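PDB 5GIZ: putative hemin transport system, substrate-binding protein from Burkholderia cenocepacia J2315, which binds heme in the periplasm and probably hands it to a partner importer in the inner membrane, as substrate-binding proteins of ABC transporters do. Local coordinates for residues Val241-Ala245 and Leu246-Gly250; Thr260-His263 and Arg264-Asp268. All coordinates share one frame; numbering follows the deposited sequence. Where two conformers were deposited one is given.

Overall arrangement
Followed from the N terminus, the two contacts lie late in the chain and in series. Each is local to a continuous run of residues and closes no long loop; contact 1 is complete before the chain reaches contact 2, and they neither nest nor cross. Contact 1 (241-250) turns strand 240-243, which runs parallel to strand 206-210 in the mixed sheet, into the short helix 245-249. Contact 2 (260-268) lies within helix 255-269, the last helix of the chain. Their centres are about 12 Å apart, and they touch: R265 NH1 lies 2.7 Å from S242 O, a probable hydrogen bond, while F247 CZ meets T261 OG1 at 3.8 Å. These touches join strand 240-243 and helix 245-249 to helix 255-269.

Contact 1. Residues Val241-Ala245 and Leu246-Gly250; sequences VSLDA and LFLLG
D244 and F247 meet at the start of helix 245-249, where D244 holds the N-cap position. Its carboxylate oxygen OD2 accepts from F247 N at 3.0 Å, a nearly straight bond (162° at the hydrogen) that meets the oxygen on its anti side, 21° out of the carboxylate plane. With CG anti to the backbone N (chi1 171°), the carboxylate is brought round to the backbone N-H groups that open the helix. A water accepts from L246 N at 3.0 Å; its link to D244 OD1 is unusually short and so doubtful. D244 serves the helix a second time through its backbone, for D244 O takes L248 N at 2.9 Å; A245 O likewise receives L249 N. This is a worked example of the strand-to-helix junction of an alpha/beta domain, in which the residue just after the strand caps the helix that follows. Beside the cap, L243 sends its branches toward the new helix: CD1 lies 3.7 Å from F247 CD2, approaching the ring obliquely, and CD2 lies 3.9 Å from L248 CB. L243 was modelled in two conformers, and the distances are those of one. Backbone bonds to I209 and D211 hold L243 in the sheet, and A258 packs against F247. E212 OE1 accepts from A245 N. From this same turn, the side chains of L246 and L249 lie about 4 Å from G13 and from the side chain of A172, respectively, which bind heme in other crystals of the protein.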
loop_
_atom_site.group_PDB
_atom_site.type_symbol
_atom_site.label_atom_id
_atom_site.label_comp_id
_atom_site.label_asym_id
_atom_site.label_seq_id
_atom_site.Cartn_x
_atom_site.Cartn_y
_atom_site.Cartn_z
ATOM N N VAL A 241 2.673 11.586 12.472
ATOM C CA VAL A 241 3.629 10.773 11.727
ATOM C C VAL A 241 3.190 10.720 10.273
ATOM O O VAL A 241 2.027 10.439 9.987
ATOM C CB VAL A 241 3.671 9.331 12.250
ATOM C CG1 VAL A 241 4.463 8.429 11.341
ATOM C CG2 VAL A 241 4.278 9.354 13.655
ATOM N N SER A 242 4.118 11.010 9.377
ATOM C CA SER A 242 3.864 10.856 7.938
ATOM C C SER A 242 4.721 9.735 7.375
ATOM O O SER A 242 5.817 9.483 7.885
ATOM C CB SER A 242 4.096 12.184 7.204
ATOM O OG SER A 242 5.411 12.648 7.326
ATOM N N LEU A 243 4.226 9.095 6.318
ATOM C CA LEU A 243 4.995 8.172 5.527
ATOM C C LEU A 243 4.421 8.185 4.094
ATOM O O LEU A 243 3.238 8.422 3.885
ATOM C CB LEU A 243 5.007 6.761 6.180
ATOM C CG LEU A 243 6.025 5.768 5.631
ATOM C CD1 LEU A 243 7.449 6.213 5.881
ATOM C CD2 LEU A 243 5.834 4.414 6.276
ATOM N N ASP A 244 5.261 7.876 3.150
ATOM C CA ASP A 244 4.824 7.738 1.761
ATOM C C ASP A 244 3.711 6.737 1.593
ATOM O O ASP A 244 3.791 5.659 2.171
ATOM C CB ASP A 244 6.053 7.306 0.975
ATOM C CG ASP A 244 5.768 6.919 -0.392
ATOM O OD1 ASP A 244 5.670 7.823 -1.293
ATOM O OD2 ASP A 244 5.663 5.733 -0.650
ATOM N N ALA A 245 2.662 7.065 0.846
ATOM C CA ALA A 245 1.480 6.228 0.793
ATOM C C ALA A 245 1.777 4.822 0.244
ATOM O O ALA A 245 1.276 3.837 0.800
ATOM C CB ALA A 245 0.431 6.853 -0.110
ATOM N N LEU A 246 2.497 4.704 -0.860
ATOM C CA LEU A 246 2.753 3.390 -1.427
ATOM C C LEU A 246 3.549 2.496 -0.474
ATOM O O LEU A 246 3.215 1.338 -0.257
ATOM C CB LEU A 246 3.437 3.474 -2.770
ATOM C CG LEU A 246 3.879 2.131 -3.395
ATOM C CD1 LEU A 246 2.685 1.263 -3.686
ATOM C CD2 LEU A 246 4.655 2.447 -4.664
ATOM N N PHE A 247 4.549 3.069 0.149
ATOM C CA PHE A 247 5.388 2.352 1.090
ATOM C C PHE A 247 4.555 1.928 2.291
ATOM O O PHE A 247 4.615 0.781 2.720
ATOM C CB PHE A 247 6.526 3.299 1.513
ATOM C CG PHE A 247 7.516 2.753 2.510
ATOM C CD1 PHE A 247 7.931 1.449 2.504
ATOM C CD2 PHE A 247 8.139 3.609 3.341
ATOM C CE1 PHE A 247 8.895 0.998 3.359
ATOM C CE2 PHE A 247 9.102 3.148 4.230
ATOM C CZ PHE A 247 9.412 1.802 4.267
ATOM N N LEU A 248 3.777 2.846 2.849
ATOM C CA LEU A 248 2.987 2.531 4.046
ATOM C C LEU A 248 1.906 1.494 3.753
ATOM O O LEU A 248 1.719 0.523 4.520
ATOM C CB LEU A 248 2.341 3.830 4.566
ATOM C CG LEU A 248 1.397 3.703 5.755
ATOM C CD1 LEU A 248 2.041 3.113 6.985
ATOM C CD2 LEU A 248 0.763 5.067 6.048
ATOM N N LEU A 249 1.141 1.689 2.674
ATOM C CA LEU A 249 -0.151 1.000 2.490
ATOM C C LEU A 249 -0.131 -0.089 1.435
ATOM O O LEU A 249 -1.143 -0.792 1.284
ATOM C CB LEU A 249 -1.231 2.006 2.115
ATOM C CG LEU A 249 -1.499 3.145 3.107
ATOM C CD1 LEU A 249 -2.374 4.212 2.453
ATOM C CD2 LEU A 249 -2.074 2.613 4.408
ATOM N N GLY A 250 0.962 -0.218 0.681
ATOM C CA GLY A 250 0.942 -1.037 -0.521
ATOM C C GLY A 250 0.817 -2.536 -0.328
ATOM O O GLY A 250 0.335 -3.219 -1.263
HETATM O O HOH W 1 3.554 6.985 -2.442
#

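Contact 2. Residues Thr260-His263 and Arg264-Asp268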
loop_
_atom_site.group_PDB
_atom_site.type_symbol
_atom_site.label_atom_id
_atom_site.label_comp_id
_atom_site.label_asym_id
_atom_site.label_seq_id
_atom_site.Cartn_x
_atom_site.Cartn_y
_atom_site.Cartn_z
ATOM N N THR A 260 8.533 -2.046 10.247
ATOM C CA THR A 260 9.597 -1.598 11.116
ATOM C C THR A 260 9.627 -0.071 11.159
ATOM O O THR A 260 9.833 0.532 12.221
ATOM C CB THR A 260 10.932 -2.148 10.597
ATOM O OG1 THR A 260 10.849 -3.570 10.591
ATOM C CG2 THR A 260 12.076 -1.748 11.486
ATOM N N THR A 261 9.427 0.576 10.022
ATOM C CA THR A 261 9.494 2.002 9.926
ATOM C C THR A 261 8.345 2.673 10.606
ATOM O O THR A 261 8.537 3.647 11.386
ATOM C CB THR A 261 9.531 2.449 8.452
ATOM O OG1 THR A 261 10.691 1.851 7.815
ATOM C CG2 THR A 261 9.638 3.970 8.287
ATOM N N LEU A 262 7.135 2.149 10.393
ATOM C CA LEU A 262 6.000 2.685 11.135
ATOM C C LEU A 262 6.182 2.551 12.673
ATOM O O LEU A 262 5.926 3.462 13.430
ATOM C CB LEU A 262 4.737 1.966 10.707
ATOM C CG LEU A 262 3.467 2.483 11.408
ATOM C CD1 LEU A 262 3.305 3.976 11.217
ATOM C CD2 LEU A 262 2.258 1.724 10.891
ATOM N N HIS A 263 6.644 1.389 13.108
ATOM C CA HIS A 263 6.867 1.156 14.534
ATOM C C HIS A 263 7.954 2.137 15.078
ATOM O O HIS A 263 7.778 2.718 16.136
ATOM C CB HIS A 263 7.324 -0.292 14.765
ATOM C CG HIS A 263 7.717 -0.598 16.162
ATOM N ND1 HIS A 263 9.037 -0.604 16.543
ATOM C CD2 HIS A 263 6.997 -0.946 17.254
ATOM C CE1 HIS A 263 9.113 -0.911 17.829
ATOM N NE2 HIS A 263 7.900 -1.187 18.266
ATOM N N ARG A 264 9.013 2.381 14.310
ATOM C CA ARG A 264 10.043 3.323 14.743
ATOM C C ARG A 264 9.428 4.700 14.877
ATOM O O ARG A 264 9.650 5.393 15.864
ATOM C CB ARG A 264 11.205 3.439 13.723
ATOM C CG ARG A 264 12.282 4.446 14.046
ATOM C CD ARG A 264 13.241 4.804 12.895
ATOM N NE ARG A 264 14.075 3.666 12.576
ATOM C CZ ARG A 264 13.993 2.956 11.473
ATOM N NH1 ARG A 264 13.175 3.286 10.510
ATOM N NH2 ARG A 264 14.805 1.909 11.299
ATOM N N ARG A 265 8.685 5.111 13.866
ATOM C CA ARG A 265 8.101 6.451 13.868
ATOM C C ARG A 265 7.082 6.700 14.971
ATOM O O ARG A 265 7.053 7.749 15.653
ATOM C CB ARG A 265 7.551 6.868 12.498
ATOM C CG ARG A 265 8.645 6.885 11.410
ATOM C CD ARG A 265 8.162 7.522 10.110
ATOM N NE ARG A 265 9.258 7.455 9.183
ATOM C CZ ARG A 265 9.384 8.178 8.080
ATOM N NH1 ARG A 265 8.461 9.059 7.702
ATOM N NH2 ARG A 265 10.460 8.041 7.395
ATOM N N LEU A 266 6.293 5.679 15.230
ATOM C CA LEU A 266 5.304 5.798 16.303
ATOM C C LEU A 266 6.056 5.825 17.645
ATOM O O LEU A 266 5.667 6.578 18.560
ATOM C CB LEU A 266 4.360 4.607 16.293
ATOM C CG LEU A 266 3.369 4.525 15.143
ATOM C CD1 LEU A 266 2.527 3.290 15.289
ATOM C CD2 LEU A 266 2.404 5.693 15.113
ATOM N N SER A 267 7.108 5.023 17.758
ATOM C CA SER A 267 7.909 4.938 18.972
ATOM C C SER A 267 8.620 6.259 19.282
ATOM O O SER A 267 8.675 6.723 20.451
ATOM C CB SER A 267 8.907 3.795 18.916
ATOM O OG SER A 267 8.197 2.573 18.826
ATOM N N ASP A 268 9.183 6.890 18.240
ATOM C CA ASP A 268 9.798 8.193 18.410
ATOM C C ASP A 268 8.728 9.191 18.834
ATOM O O ASP A 268 8.935 10.030 19.746
ATOM C CB ASP A 268 10.417 8.642 17.072
ATOM C CG ASP A 268 11.783 7.998 16.743
ATOM O OD1 ASP A 268 12.364 7.265 17.559
ATOM O OD2 ASP A 268 12.264 8.288 15.621
#
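Helix 255-269, the last in the chain, shows how an alpha-helix uses its i to i+4 spacing, here over two turns between T260 and S267. R264 N, R265 N, L266 N and S267 N donate in turn to the carbonyls of T260, T261, L262 and H263. S267 adds a side-chain bond: its OG, placed beside its own backbone N by chi1 of -63°, turns back to give its proton to H263 O at 2.7 Å. That carbonyl is thus gripped by two donors arriving from opposite faces of its plane, with the hydroxyl 36° out of it. The same OG sits over the centre of one face of the H263 ring, 3.7 Å above its plane, while H263 NE2 is hydrogen-bonded to R142 O. On the flank bearing T261, the long chain of R265 runs alongside the threonine, extended from CG to NE, and brings NE within 3.6 Å of T261 CG2. The guanidinium continues to S242 O on strand 240-243, and T261 OG1 is bonded to L257 O one turn back. L262 and L266 meet where L262 CD1 lies 4.0 Å from L266 CG; these leucines also pack on L208 and V206 of strand 206-210, respectively, fixing this side of the helix to the sheet. The chemistry implies a division of labour: leucines seat the helix on the sheet, hydroxyls turn back to carbonyls of the helix itself, and the carbonyl of S242 probably eases the positive charge of R265.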